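PDB 2GIY: envelope glycoprotein E from Human herpesvirus 1, which pairs with gI to bind the Fc part of host IgG and, as that heterodimer, is required for the virus to spread from cell to cell in epithelia. Local coordinates for residues E67-H72 with P76-P81; A20-P25 with A168-A173; A116-E119 with A125-A128; L133-A138 with G144-V149; Q43-D48 with N107-C112. All blocks are in the same frame, centred on the assembly; numbering follows the deposited sequence.

Contact 1: E67-H72 with P76-P81; sequences ESCLYH and PECLSP
C78 is bonded covalently to C69, and its side chain is the one to follow. From CB, which sits 3.7 Å from CB of C69, the chain turns to place SG anti to the carbonyl carbon (chi1 -63°). C69 holds its own sulfur in the same way, and the two SG atoms are bonded at 2.0 Å with a left-handed twist about S-S (-83°), a relaxed value for a disulfide. SG of C78 also comes up to the imidazole of H72, 3.6 Å from ND1. It lies at the edge of that ring, near its plane; the carbonyl O of H72 is near the same sulfur. With no hydrogen bond between the segments, the link is covalent with a sulfur-aromatic contact beside it. S89 bonds the carbonyl O of C78 through its hydroxyl, while L70 and Y71 pack on I156 and W159 of strand 155-165. At the subunit interface E67 makes a salt bridge to R14 of the second subunit. This short-range disulfide staples two short helices, 67-71 (weakly bonded) and 76-79, joined by a short loop in the insertion between strands 45-54 and 96-103 of this Ig V domain, the C-terminal domain of the gE ectodomain.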
# COMPACT_ATOMS: atom_id res chain seq x y z
N GLU A 67 -1.01 -12.80 6.05
CA GLU A 67 -0.05 -11.91 5.41
C GLU A 67 1.42 -12.31 5.52
O GLU A 67 2.14 -12.33 4.52
CB GLU A 67 -0.22 -10.48 5.90
CG GLU A 67 0.78 -9.50 5.30
CD GLU A 67 0.44 -8.05 5.62
OE1 GLU A 67 0.07 -7.77 6.77
OE2 GLU A 67 0.56 -7.20 4.71
N SER A 68 1.88 -12.63 6.73
CA SER A 68 3.28 -13.01 6.92
C SER A 68 3.64 -14.25 6.11
O SER A 68 4.76 -14.38 5.64
CB SER A 68 3.57 -13.27 8.40
OG SER A 68 2.82 -14.38 8.88
N CYS A 69 2.67 -15.14 5.95
CA CYS A 69 2.87 -16.37 5.20
C CYS A 69 3.14 -16.15 3.71
O CYS A 69 3.82 -16.95 3.08
CB CYS A 69 1.66 -17.28 5.35
SG CYS A 69 1.66 -18.25 6.89
N LEU A 70 2.60 -15.07 3.16
CA LEU A 70 2.81 -14.78 1.75
C LEU A 70 4.31 -14.68 1.45
O LEU A 70 4.76 -15.06 0.37
CB LEU A 70 2.11 -13.47 1.36
CG LEU A 70 0.61 -13.39 1.65
CD1 LEU A 70 0.08 -12.03 1.20
CD2 LEU A 70 -0.13 -14.51 0.93
N TYR A 71 5.08 -14.19 2.42
CA TYR A 71 6.52 -14.02 2.23
C TYR A 71 7.33 -15.30 2.43
O TYR A 71 8.46 -15.39 1.96
CB TYR A 71 7.04 -12.92 3.16
CG TYR A 71 6.35 -11.60 2.96
CD1 TYR A 71 5.18 -11.30 3.66
CD2 TYR A 71 6.82 -10.68 2.04
CE1 TYR A 71 4.50 -10.10 3.44
CE2 TYR A 71 6.15 -9.48 1.81
CZ TYR A 71 5.00 -9.20 2.51
OH TYR A 71 4.32 -8.03 2.25
N HIS A 72 6.75 -16.27 3.13
CA HIS A 72 7.42 -17.56 3.35
C HIS A 72 6.36 -18.66 3.40
O HIS A 72 6.12 -19.28 4.43
CB HIS A 72 8.23 -17.53 4.66
CG HIS A 72 7.52 -16.90 5.81
ND1 HIS A 72 6.41 -17.47 6.40
CD2 HIS A 72 7.77 -15.76 6.50
CE1 HIS A 72 6.00 -16.71 7.40
NE2 HIS A 72 6.81 -15.67 7.49
N PRO A 76 6.11 -24.43 7.93
CA PRO A 76 5.13 -25.41 8.40
C PRO A 76 3.74 -24.84 8.69
O PRO A 76 2.74 -25.38 8.21
CB PRO A 76 5.78 -25.98 9.65
CG PRO A 76 7.22 -25.96 9.29
CD PRO A 76 7.39 -24.59 8.65
N GLU A 77 3.68 -23.77 9.47
CA GLU A 77 2.40 -23.16 9.84
C GLU A 77 1.69 -22.53 8.65
O GLU A 77 0.50 -22.21 8.72
CB GLU A 77 2.59 -22.09 10.92
CG GLU A 77 3.66 -22.40 11.96
CD GLU A 77 5.04 -21.97 11.51
OE1 GLU A 77 5.66 -22.69 10.71
OE2 GLU A 77 5.50 -20.90 11.97
N CYS A 78 2.42 -22.31 7.56
CA CYS A 78 1.82 -21.72 6.38
C CYS A 78 1.35 -22.80 5.43
O CYS A 78 0.35 -22.63 4.73
CB CYS A 78 2.82 -20.80 5.69
SG CYS A 78 3.34 -19.37 6.70
N LEU A 79 2.08 -23.91 5.39
CA LEU A 79 1.71 -25.03 4.53
C LEU A 79 0.47 -25.72 5.08
O LEU A 79 -0.33 -26.26 4.32
CB LEU A 79 2.86 -26.05 4.45
CG LEU A 79 4.06 -25.62 3.61
CD1 LEU A 79 5.23 -26.56 3.86
CD2 LEU A 79 3.68 -25.61 2.14
N SER A 80 0.32 -25.71 6.40
CA SER A 80 -0.83 -26.33 7.06
C SER A 80 -1.53 -25.29 7.93
O SER A 80 -1.46 -25.35 9.16
CB SER A 80 -0.38 -27.52 7.92
OG SER A 80 0.26 -28.52 7.14
N PRO A 81 -2.21 -24.33 7.30
CA PRO A 81 -2.91 -23.27 8.03
C PRO A 81 -3.95 -23.77 9.02
O PRO A 81 -4.79 -24.62 8.71
CB PRO A 81 -3.52 -22.42 6.92
CG PRO A 81 -3.75 -23.40 5.82
CD PRO A 81 -2.50 -24.25 5.85

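Contact 2: A20-P25 with A168-A173; sequences AILFSP and AQYRNA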
# COMPACT_ATOMS: atom_id res chain seq x y z
N ALA A 20 -13.25 -5.99 -3.53
CA ALA A 20 -14.26 -6.93 -3.99
C ALA A 20 -14.96 -6.55 -5.29
O ALA A 20 -15.15 -5.37 -5.59
CB ALA A 20 -15.31 -7.13 -2.89
N ILE A 21 -15.32 -7.57 -6.05
CA ILE A 21 -16.04 -7.40 -7.30
C ILE A 21 -17.19 -8.40 -7.26
O ILE A 21 -16.97 -9.61 -7.28
CB ILE A 21 -15.19 -7.73 -8.54
CG1 ILE A 21 -14.01 -6.76 -8.65
CG2 ILE A 21 -16.05 -7.63 -9.80
CD1 ILE A 21 -13.05 -7.09 -9.79
N LEU A 22 -18.41 -7.90 -7.16
CA LEU A 22 -19.58 -8.77 -7.14
C LEU A 22 -20.10 -8.84 -8.57
O LEU A 22 -20.26 -7.81 -9.23
CB LEU A 22 -20.66 -8.20 -6.21
CG LEU A 22 -20.52 -8.44 -4.70
CD1 LEU A 22 -20.73 -9.92 -4.40
CD2 LEU A 22 -19.15 -7.98 -4.22
N PHE A 23 -20.33 -10.05 -9.06
CA PHE A 23 -20.84 -10.22 -10.41
C PHE A 23 -22.03 -11.17 -10.45
O PHE A 23 -22.23 -11.99 -9.56
CB PHE A 23 -19.73 -10.75 -11.33
CG PHE A 23 -19.38 -12.21 -11.11
CD1 PHE A 23 -20.13 -13.22 -11.70
CD2 PHE A 23 -18.30 -12.56 -10.31
CE1 PHE A 23 -19.81 -14.57 -11.51
CE2 PHE A 23 -17.96 -13.91 -10.11
CZ PHE A 23 -18.73 -14.91 -10.72
N SER A 24 -22.83 -11.03 -11.51
CA SER A 24 -23.99 -11.90 -11.71
C SER A 24 -23.61 -12.80 -12.88
O SER A 24 -22.95 -12.35 -13.82
CB SER A 24 -25.23 -11.07 -12.05
OG SER A 24 -25.62 -10.26 -10.95
N PRO A 25 -24.01 -14.08 -12.83
CA PRO A 25 -23.69 -15.02 -13.91
C PRO A 25 -24.04 -14.51 -15.31
O PRO A 25 -25.14 -14.01 -15.54
CB PRO A 25 -24.50 -16.26 -13.53
CG PRO A 25 -24.52 -16.19 -12.03
CD PRO A 25 -24.80 -14.73 -11.77
N ALA A 168 -24.33 -14.81 -3.56
CA ALA A 168 -24.56 -16.00 -2.75
C ALA A 168 -23.28 -16.68 -2.27
O ALA A 168 -23.24 -17.20 -1.16
CB ALA A 168 -25.42 -16.99 -3.54
N GLN A 169 -22.25 -16.66 -3.10
CA GLN A 169 -20.98 -17.30 -2.76
C GLN A 169 -20.02 -16.39 -2.01
O GLN A 169 -19.02 -16.86 -1.45
CB GLN A 169 -20.28 -17.78 -4.03
CG GLN A 169 -21.07 -18.81 -4.82
CD GLN A 169 -20.49 -19.02 -6.20
OE1 GLN A 169 -20.63 -18.17 -7.08
NE2 GLN A 169 -19.82 -20.15 -6.40
N TYR A 170 -20.31 -15.10 -2.00
CA TYR A 170 -19.46 -14.12 -1.34
C TYR A 170 -19.22 -14.36 0.15
O TYR A 170 -20.16 -14.57 0.92
CB TYR A 170 -20.02 -12.71 -1.52
CG TYR A 170 -19.16 -11.64 -0.90
CD1 TYR A 170 -18.10 -11.07 -1.60
CD2 TYR A 170 -19.37 -11.23 0.42
CE1 TYR A 170 -17.26 -10.13 -1.00
CE2 TYR A 170 -18.54 -10.29 1.03
CZ TYR A 170 -17.49 -9.75 0.31
OH TYR A 170 -16.67 -8.83 0.91
N ARG A 171 -17.95 -14.29 0.54
CA ARG A 171 -17.55 -14.42 1.93
C ARG A 171 -16.50 -13.35 2.18
O ARG A 171 -15.55 -13.20 1.40
CB ARG A 171 -16.96 -15.81 2.21
CG ARG A 171 -17.93 -16.95 2.02
CD ARG A 171 -19.08 -16.93 3.03
NE ARG A 171 -19.92 -18.11 2.88
CZ ARG A 171 -20.84 -18.26 1.93
NH1 ARG A 171 -21.06 -17.28 1.06
NH2 ARG A 171 -21.54 -19.38 1.85
N ASN A 172 -16.67 -12.59 3.25
CA ASN A 172 -15.74 -11.53 3.60
C ASN A 172 -14.33 -12.08 3.79
O ASN A 172 -14.15 -13.16 4.35
CB ASN A 172 -16.19 -10.86 4.90
CG ASN A 172 -15.31 -9.69 5.29
OD1 ASN A 172 -14.61 -9.13 4.31
ND2 ASN A 172 -15.27 -9.29 6.45
N ALA A 173 -13.34 -11.34 3.30
CA ALA A 173 -11.94 -11.73 3.45
C ALA A 173 -11.30 -10.83 4.49
O ALA A 173 -11.43 -9.60 4.43
CB ALA A 173 -11.21 -11.59 2.11
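Y170 lays its ring beside L22 and A20, and these three side chains make the contact between the two segments. The nearer methyl of L22, CD1, is 4.0 Å from CD1 of Y170 and also touches its CB. One ring atom further out, CE1 of Y170 meets CB of A20, again at 4.0 Å. Both groups approach the ring obliquely, and the leucine runs at about a right angle to the tyrosine. The tyrosine reaches this position because CG stands opposite its own backbone N (chi1 -178°), which carries the ring toward the side chains of strand 20-22. The tyrosine side chain also touches T163 and S165 of strand 155-165.

In the second shell, the loop carrying Y170 is folded round the guanidinium of R171. Its NH1 donates to O of A168 at 3.1 Å and to O of Y170 at 2.9 Å. The first bond is nearly straight; in the second the nitrogen stands well above the carbonyl plane. NH2 of R171 goes on to O of T58 and its NE makes a weak bond to O of C60, while Q169 bonds T166, S143 and P140. On the facing side, I21 pairs through its backbone with T163 and S165. A short edge strand running parallel to a long one, as 20-22 does to 155-165, matches the A'-G pairing of an immunoglobulin V domain.

Contact 3: A116-E119 with A125-A128; sequences AHME and AWQA
M118 reaches W126 by running out straight and hooking at the end: CG is anti to the backbone N (chi1 180°), the next bond is extended too, and only the last torsion bends (chi3 -81°), dropping the terminal methyl onto the indole. CE of M118 lies over one face of the five-membered ring, 3.5 Å from its centroid, a CH-pi contact that brings it to 3.4 Å from CG of W126. It is also just 3.3 Å from the backbone N of W126, and the methyl fits tightly into the corner between the indole and that nitrogen. SD stands obliquely off the same ring, a Met-aromatic contact, with CA of A125 3.6 Å away.

The indole N-H is used at the same time. NE1 of W126 donates to O of H117 at 3.2 Å; the bond is somewhat bent, and the nitrogen stands above the carbonyl plane instead of on a lone pair. CB of A116 is 4.2 Å from NE1 of W126. R98 makes a cation-pi contact with W126, and A96, on the same strand 96-103, packs against it. H117 takes part through its carbonyl; its imidazole bonds E115 through NE2.

Strand 113-118 is the edge of the six-stranded sheet and 124-126 the edge of the three-stranded one, so the tryptophan spans the rim of the Ig sandwich. The indole is held by mixed chemistry: a methyl on its face, a carbonyl on its N-H and a cation at its pi system define its position by several weak forces, none of them a backbone bond between the two strands.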
# COMPACT_ATOMS: atom_id res chain seq x y z
N ALA A 116 4.49 -14.47 -20.32
CA ALA A 116 3.15 -14.44 -19.74
C ALA A 116 2.60 -15.86 -19.73
O ALA A 116 2.69 -16.57 -20.73
CB ALA A 116 2.24 -13.53 -20.55
N HIS A 117 2.03 -16.25 -18.60
CA HIS A 117 1.46 -17.58 -18.45
C HIS A 117 0.10 -17.49 -17.78
O HIS A 117 -0.13 -16.62 -16.93
CB HIS A 117 2.38 -18.44 -17.58
CG HIS A 117 3.79 -18.53 -18.09
ND1 HIS A 117 4.19 -19.47 -19.02
CD2 HIS A 117 4.88 -17.78 -17.82
CE1 HIS A 117 5.47 -19.30 -19.29
NE2 HIS A 117 5.91 -18.28 -18.58
N MET A 118 -0.80 -18.38 -18.17
CA MET A 118 -2.13 -18.40 -17.58
C MET A 118 -2.67 -19.82 -17.60
O MET A 118 -2.52 -20.53 -18.60
CB MET A 118 -3.08 -17.47 -18.33
CG MET A 118 -4.50 -17.45 -17.75
SD MET A 118 -5.59 -16.22 -18.48
CE MET A 118 -5.07 -14.76 -17.57
N GLU A 119 -3.28 -20.23 -16.50
CA GLU A 119 -3.86 -21.55 -16.39
C GLU A 119 -5.08 -21.63 -17.30
O GLU A 119 -5.79 -20.64 -17.50
CB GLU A 119 -4.31 -21.83 -14.95
CG GLU A 119 -3.22 -22.29 -14.01
CD GLU A 119 -3.74 -22.43 -12.58
OE1 GLU A 119 -4.85 -22.97 -12.39
OE2 GLU A 119 -3.03 -22.01 -11.64
N ALA A 125 -9.14 -14.72 -19.20
CA ALA A 125 -8.15 -14.28 -20.17
C ALA A 125 -7.36 -13.08 -19.68
O ALA A 125 -7.86 -12.28 -18.88
CB ALA A 125 -8.83 -13.94 -21.50
N TRP A 126 -6.13 -12.98 -20.16
CA TRP A 126 -5.23 -11.88 -19.83
C TRP A 126 -5.71 -10.68 -20.62
O TRP A 126 -5.79 -10.74 -21.86
CB TRP A 126 -3.80 -12.19 -20.28
CG TRP A 126 -2.85 -12.73 -19.25
CD1 TRP A 126 -2.10 -13.86 -19.35
CD2 TRP A 126 -2.48 -12.12 -18.01
NE1 TRP A 126 -1.28 -14.00 -18.25
CE2 TRP A 126 -1.49 -12.94 -17.41
CE3 TRP A 126 -2.88 -10.95 -17.34
CZ2 TRP A 126 -0.90 -12.63 -16.18
CZ3 TRP A 126 -2.29 -10.65 -16.12
CH2 TRP A 126 -1.31 -11.49 -15.55
N GLN A 127 -6.02 -9.59 -19.94
CA GLN A 127 -6.43 -8.40 -20.65
C GLN A 127 -5.20 -8.03 -21.47
O GLN A 127 -4.12 -7.81 -20.91
CB GLN A 127 -6.78 -7.28 -19.66
CG GLN A 127 -7.24 -6.00 -20.33
CD GLN A 127 -7.85 -5.02 -19.35
OE1 GLN A 127 -7.28 -3.82 -19.28
NE2 GLN A 127 -8.83 -5.33 -18.67
N ALA A 128 -5.34 -8.01 -22.80
CA ALA A 128 -4.22 -7.70 -23.69
C ALA A 128 -3.32 -6.59 -23.15
O ALA A 128 -3.81 -5.52 -22.77
CB ALA A 128 -4.75 -7.31 -25.08

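Contact 4: L133-A138 with G144-V149; sequences LEFRDA and GLYLCV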
# COMPACT_ATOMS: atom_id res chain seq x y z
N LEU A 133 -7.22 -9.16 -14.99
CA LEU A 133 -7.87 -10.38 -15.44
C LEU A 133 -9.24 -10.06 -15.98
O LEU A 133 -9.95 -9.22 -15.43
CB LEU A 133 -8.04 -11.35 -14.26
CG LEU A 133 -6.79 -11.84 -13.53
CD1 LEU A 133 -7.22 -12.71 -12.35
CD2 LEU A 133 -5.89 -12.61 -14.48
N GLU A 134 -9.63 -10.73 -17.06
CA GLU A 134 -10.94 -10.52 -17.65
C GLU A 134 -11.75 -11.80 -17.56
O GLU A 134 -11.24 -12.89 -17.84
CB GLU A 134 -10.82 -10.08 -19.11
CG GLU A 134 -10.61 -8.59 -19.28
CD GLU A 134 -10.76 -8.14 -20.71
OE1 GLU A 134 -11.65 -8.68 -21.41
OE2 GLU A 134 -10.00 -7.24 -21.14
N PHE A 135 -13.01 -11.66 -17.17
CA PHE A 135 -13.93 -12.79 -17.05
C PHE A 135 -15.06 -12.62 -18.06
O PHE A 135 -15.82 -11.65 -18.00
CB PHE A 135 -14.51 -12.86 -15.64
CG PHE A 135 -13.47 -13.08 -14.56
CD1 PHE A 135 -12.61 -12.06 -14.18
CD2 PHE A 135 -13.36 -14.32 -13.93
CE1 PHE A 135 -11.66 -12.26 -13.18
CE2 PHE A 135 -12.41 -14.53 -12.93
CZ PHE A 135 -11.56 -13.49 -12.56
N ARG A 136 -15.17 -13.57 -18.99
CA ARG A 136 -16.21 -13.53 -20.02
C ARG A 136 -17.30 -14.54 -19.67
O ARG A 136 -16.99 -15.68 -19.29
CB ARG A 136 -15.62 -13.88 -21.39
CG ARG A 136 -14.77 -12.79 -22.04
CD ARG A 136 -13.48 -12.51 -21.27
NE ARG A 136 -12.68 -11.46 -21.92
CZ ARG A 136 -11.99 -11.64 -23.05
NH1 ARG A 136 -11.98 -12.82 -23.65
NH2 ARG A 136 -11.31 -10.62 -23.57
N ASP A 137 -18.56 -14.13 -19.79
CA ASP A 137 -19.69 -14.99 -19.47
C ASP A 137 -19.43 -15.65 -18.12
O ASP A 137 -19.57 -16.87 -17.96
CB ASP A 137 -19.88 -16.05 -20.56
CG ASP A 137 -21.22 -16.75 -20.47
OD1 ASP A 137 -22.15 -16.18 -19.86
OD2 ASP A 137 -21.36 -17.86 -21.03
N ALA A 138 -19.05 -14.83 -17.15
CA ALA A 138 -18.73 -15.27 -15.79
C ALA A 138 -19.77 -16.22 -15.22
O ALA A 138 -20.97 -16.06 -15.43
CB ALA A 138 -18.56 -14.06 -14.88
N GLY A 144 -14.29 -16.70 -5.96
CA GLY A 144 -13.22 -17.08 -5.07
C GLY A 144 -12.43 -15.88 -4.58
O GLY A 144 -12.79 -14.73 -4.86
N LEU A 145 -11.36 -16.15 -3.85
CA LEU A 145 -10.51 -15.09 -3.34
C LEU A 145 -9.27 -15.02 -4.22
O LEU A 145 -8.51 -15.99 -4.32
CB LEU A 145 -10.11 -15.36 -1.89
CG LEU A 145 -9.08 -14.42 -1.29
CD1 LEU A 145 -9.60 -12.99 -1.32
CD2 LEU A 145 -8.77 -14.84 0.14
N TYR A 146 -9.07 -13.86 -4.85
CA TYR A 146 -7.92 -13.66 -5.72
C TYR A 146 -6.91 -12.71 -5.08
O TYR A 146 -7.27 -11.70 -4.49
CB TYR A 146 -8.37 -13.07 -7.06
CG TYR A 146 -9.21 -13.99 -7.90
CD1 TYR A 146 -10.52 -14.32 -7.52
CD2 TYR A 146 -8.70 -14.57 -9.07
CE1 TYR A 146 -11.29 -15.20 -8.28
CE2 TYR A 146 -9.47 -15.44 -9.84
CZ TYR A 146 -10.76 -15.75 -9.44
OH TYR A 146 -11.52 -16.60 -10.20
N LEU A 147 -5.63 -13.06 -5.21
CA LEU A 147 -4.55 -12.22 -4.70
C LEU A 147 -3.63 -11.89 -5.86
O LEU A 147 -3.31 -12.74 -6.69
CB LEU A 147 -3.75 -12.95 -3.62
CG LEU A 147 -4.15 -12.72 -2.16
CD1 LEU A 147 -5.54 -13.28 -1.90
CD2 LEU A 147 -3.13 -13.38 -1.23
N CYS A 148 -3.22 -10.63 -5.93
CA CYS A 148 -2.29 -10.19 -6.95
C CYS A 148 -1.03 -9.85 -6.18
O CYS A 148 -1.05 -9.01 -5.28
CB CYS A 148 -2.82 -8.95 -7.68
SG CYS A 148 -1.71 -8.40 -9.01
N VAL A 149 0.07 -10.54 -6.49
CA VAL A 149 1.33 -10.33 -5.80
C VAL A 149 2.43 -9.89 -6.76
O VAL A 149 2.62 -10.49 -7.81
CB VAL A 149 1.80 -11.62 -5.10
CG1 VAL A 149 3.04 -11.35 -4.27
CG2 VAL A 149 0.67 -12.18 -4.22
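Between the two sheets of the Ig V sandwich, Y146 of strand 144-152 meets F135 and L133 of strand 133-135. The two rings come from opposite directions and form an offset edge-to-face pair. The edge of F135 is turned to the face of Y146, with centroids 5.7 Å apart and planes at 85°. CZ of F135 lies 3.9 Å from CZ of Y146, and CE2 of F135 is 3.5 Å from the tyrosine OH, which sits near the plane of the phenylalanine ring. Further back along the tyrosine, CD2 is met by CD1 of L133 at 4.1 Å.

The hydroxyl of Y146 bonds the carbonyl O of H142, four residues earlier in the chain. This is the tyrosine corner of Greek-key beta sandwiches, here at the start of strand 144-152, as in other V domains. H142 also stands edge-to-face with F135, and F29 lies nearly parallel to that ring, so both partners of the pair are held.

Just past the end of strand 133-135, R136 reaches back to grip E134: NE and NH2 of R136 both reach OE1 of E134, at 3.0 Å and 2.9 Å, from the same face of the carboxylate.

Contact 5: Q43-D48 with N107-C112; sequences QTYSMD and NPPPRC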
# COMPACT_ATOMS: atom_id res chain seq x y z
N GLN A 43 20.10 -0.02 -11.02
CA GLN A 43 20.34 -1.46 -10.97
C GLN A 43 19.28 -2.18 -11.80
O GLN A 43 18.14 -1.73 -11.90
CB GLN A 43 20.29 -1.96 -9.52
CG GLN A 43 21.40 -1.39 -8.64
CD GLN A 43 22.78 -1.79 -9.13
OE1 GLN A 43 23.17 -2.95 -9.04
NE2 GLN A 43 23.53 -0.82 -9.66
N THR A 44 19.68 -3.29 -12.41
CA THR A 44 18.76 -4.08 -13.23
C THR A 44 17.97 -5.01 -12.32
O THR A 44 18.51 -5.55 -11.36
CB THR A 44 19.53 -4.93 -14.26
OG1 THR A 44 20.36 -4.08 -15.06
CG2 THR A 44 18.57 -5.68 -15.16
N TYR A 45 16.69 -5.19 -12.61
CA TYR A 45 15.86 -6.07 -11.80
C TYR A 45 14.88 -6.87 -12.63
O TYR A 45 14.64 -6.56 -13.80
CB TYR A 45 15.09 -5.26 -10.73
CG TYR A 45 14.05 -4.30 -11.27
CD1 TYR A 45 14.40 -3.02 -11.70
CD2 TYR A 45 12.70 -4.66 -11.32
CE1 TYR A 45 13.43 -2.12 -12.16
CE2 TYR A 45 11.72 -3.77 -11.79
CZ TYR A 45 12.10 -2.51 -12.21
OH TYR A 45 11.14 -1.63 -12.67
N SER A 46 14.33 -7.91 -12.02
CA SER A 46 13.32 -8.73 -12.68
C SER A 46 12.03 -8.46 -11.92
O SER A 46 12.06 -8.02 -10.77
CB SER A 46 13.68 -10.22 -12.59
OG SER A 46 13.61 -10.67 -11.24
N MET A 47 10.89 -8.71 -12.56
CA MET A 47 9.62 -8.49 -11.89
C MET A 47 8.63 -9.55 -12.32
O MET A 47 8.66 -10.01 -13.46
CB MET A 47 9.06 -7.10 -12.22
CG MET A 47 7.76 -6.77 -11.49
SD MET A 47 7.21 -5.06 -11.73
CE MET A 47 6.30 -5.21 -13.27
N ASP A 48 7.76 -9.95 -11.39
CA ASP A 48 6.73 -10.94 -11.68
C ASP A 48 5.42 -10.48 -11.06
O ASP A 48 5.36 -10.18 -9.87
CB ASP A 48 7.11 -12.31 -11.10
CG ASP A 48 8.40 -12.85 -11.67
OD1 ASP A 48 8.41 -13.24 -12.86
OD2 ASP A 48 9.41 -12.88 -10.93
N ASN A 107 14.67 1.38 -18.53
CA ASN A 107 14.01 0.34 -19.32
C ASN A 107 12.91 -0.18 -18.39
O ASN A 107 12.94 -1.33 -17.95
CB ASN A 107 14.99 -0.79 -19.69
CG ASN A 107 14.37 -1.82 -20.64
OD1 ASN A 107 13.70 -1.48 -21.61
ND2 ASN A 107 14.63 -3.10 -20.36
N PRO A 108 11.93 0.68 -18.06
CA PRO A 108 10.80 0.40 -17.17
C PRO A 108 9.83 -0.66 -17.68
O PRO A 108 9.54 -0.73 -18.87
CB PRO A 108 10.14 1.76 -17.02
CG PRO A 108 10.35 2.37 -18.35
CD PRO A 108 11.79 2.03 -18.65
N PRO A 109 9.30 -1.48 -16.75
CA PRO A 109 8.36 -2.59 -16.93
C PRO A 109 7.62 -2.79 -18.22
O PRO A 109 7.84 -3.79 -18.91
CB PRO A 109 7.46 -2.44 -15.72
CG PRO A 109 8.50 -2.21 -14.66
CD PRO A 109 9.46 -1.19 -15.31
N PRO A 110 6.72 -1.87 -18.59
CA PRO A 110 6.08 -2.22 -19.86
C PRO A 110 7.15 -2.70 -20.85
O PRO A 110 7.04 -3.78 -21.44
CB PRO A 110 5.44 -0.91 -20.31
CG PRO A 110 5.25 -0.14 -19.04
CD PRO A 110 6.50 -0.46 -18.25
N ARG A 111 8.18 -1.89 -21.01
CA ARG A 111 9.24 -2.20 -21.97
C ARG A 111 10.05 -3.46 -21.69
O ARG A 111 10.59 -4.06 -22.62
CB ARG A 111 10.17 -1.00 -22.13
CG ARG A 111 9.45 0.25 -22.65
CD ARG A 111 10.44 1.29 -23.19
NE ARG A 111 11.07 0.86 -24.44
CZ ARG A 111 10.47 0.89 -25.63
NH1 ARG A 111 9.23 1.33 -25.75
NH2 ARG A 111 11.13 0.48 -26.71
N CYS A 112 10.14 -3.86 -20.43
CA CYS A 112 10.91 -5.05 -20.10
C CYS A 112 10.06 -6.31 -19.98
O CYS A 112 10.50 -7.31 -19.42
CB CYS A 112 11.72 -4.81 -18.81
SG CYS A 112 10.74 -4.40 -17.33
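Y45 and M47 reach from strand 45-54 to the one proline ring of P109, in the linker between the C' and C'' strands (96-103 and 113-118) of the Ig V sheet. Both cross the proline at about a right angle, and each touches it mainly with its tip. The hydroxyl of Y45 abuts the ring, 3.2 Å from CD and 3.4 Å from CG of P109; these are carbon neighbours, and no hydrogen bond joins the segments. The tyrosine gets there with CG between its backbone N and carbonyl carbon (chi1 66°), which brings the ring's hydroxyl end to the linker.

M47, two residues on, leaves the strand extended and bends at its last torsion (chi3 86°), which turns its methyl onto the proline from another quarter. Its backbone pairs with Y100, as that of Y45 does with C103. The linker is clipped to strand 96-103 by the C103-C112 disulfide, and C112 is packed on Y100. I181 of the second subunit, a residue of the C-terminal tag, packs on M47 and P109, so this packing owes nothing to the native protein. CE of M47 ends 3.9 Å from CB and 4.0 Å from CG of P109.

In the fold
Contacts 1, 4 and 5 are buried, contacts 2 and 3 lie at the surface. Contacts 3 and 4 both join the two sheets, contact 4 in the core and contact 3 at the rim, and the two meet through the A125-E134 backbone pairing and the packing of M118 on L133. Contact 2 touches contact 4 where F23 packs on A138. Contact 5 sits at the far end of the sandwich, about 34 Å between centres from contact 2. Contact 1, outside the sheets, joins contact 4 through L70 on L147. Its link is covalent, whereas apolar and aromatic packing serves contacts 2, 4 and 5, and contact 3 adds one hydrogen bond; contacts 1 and 5 also touch the second subunit.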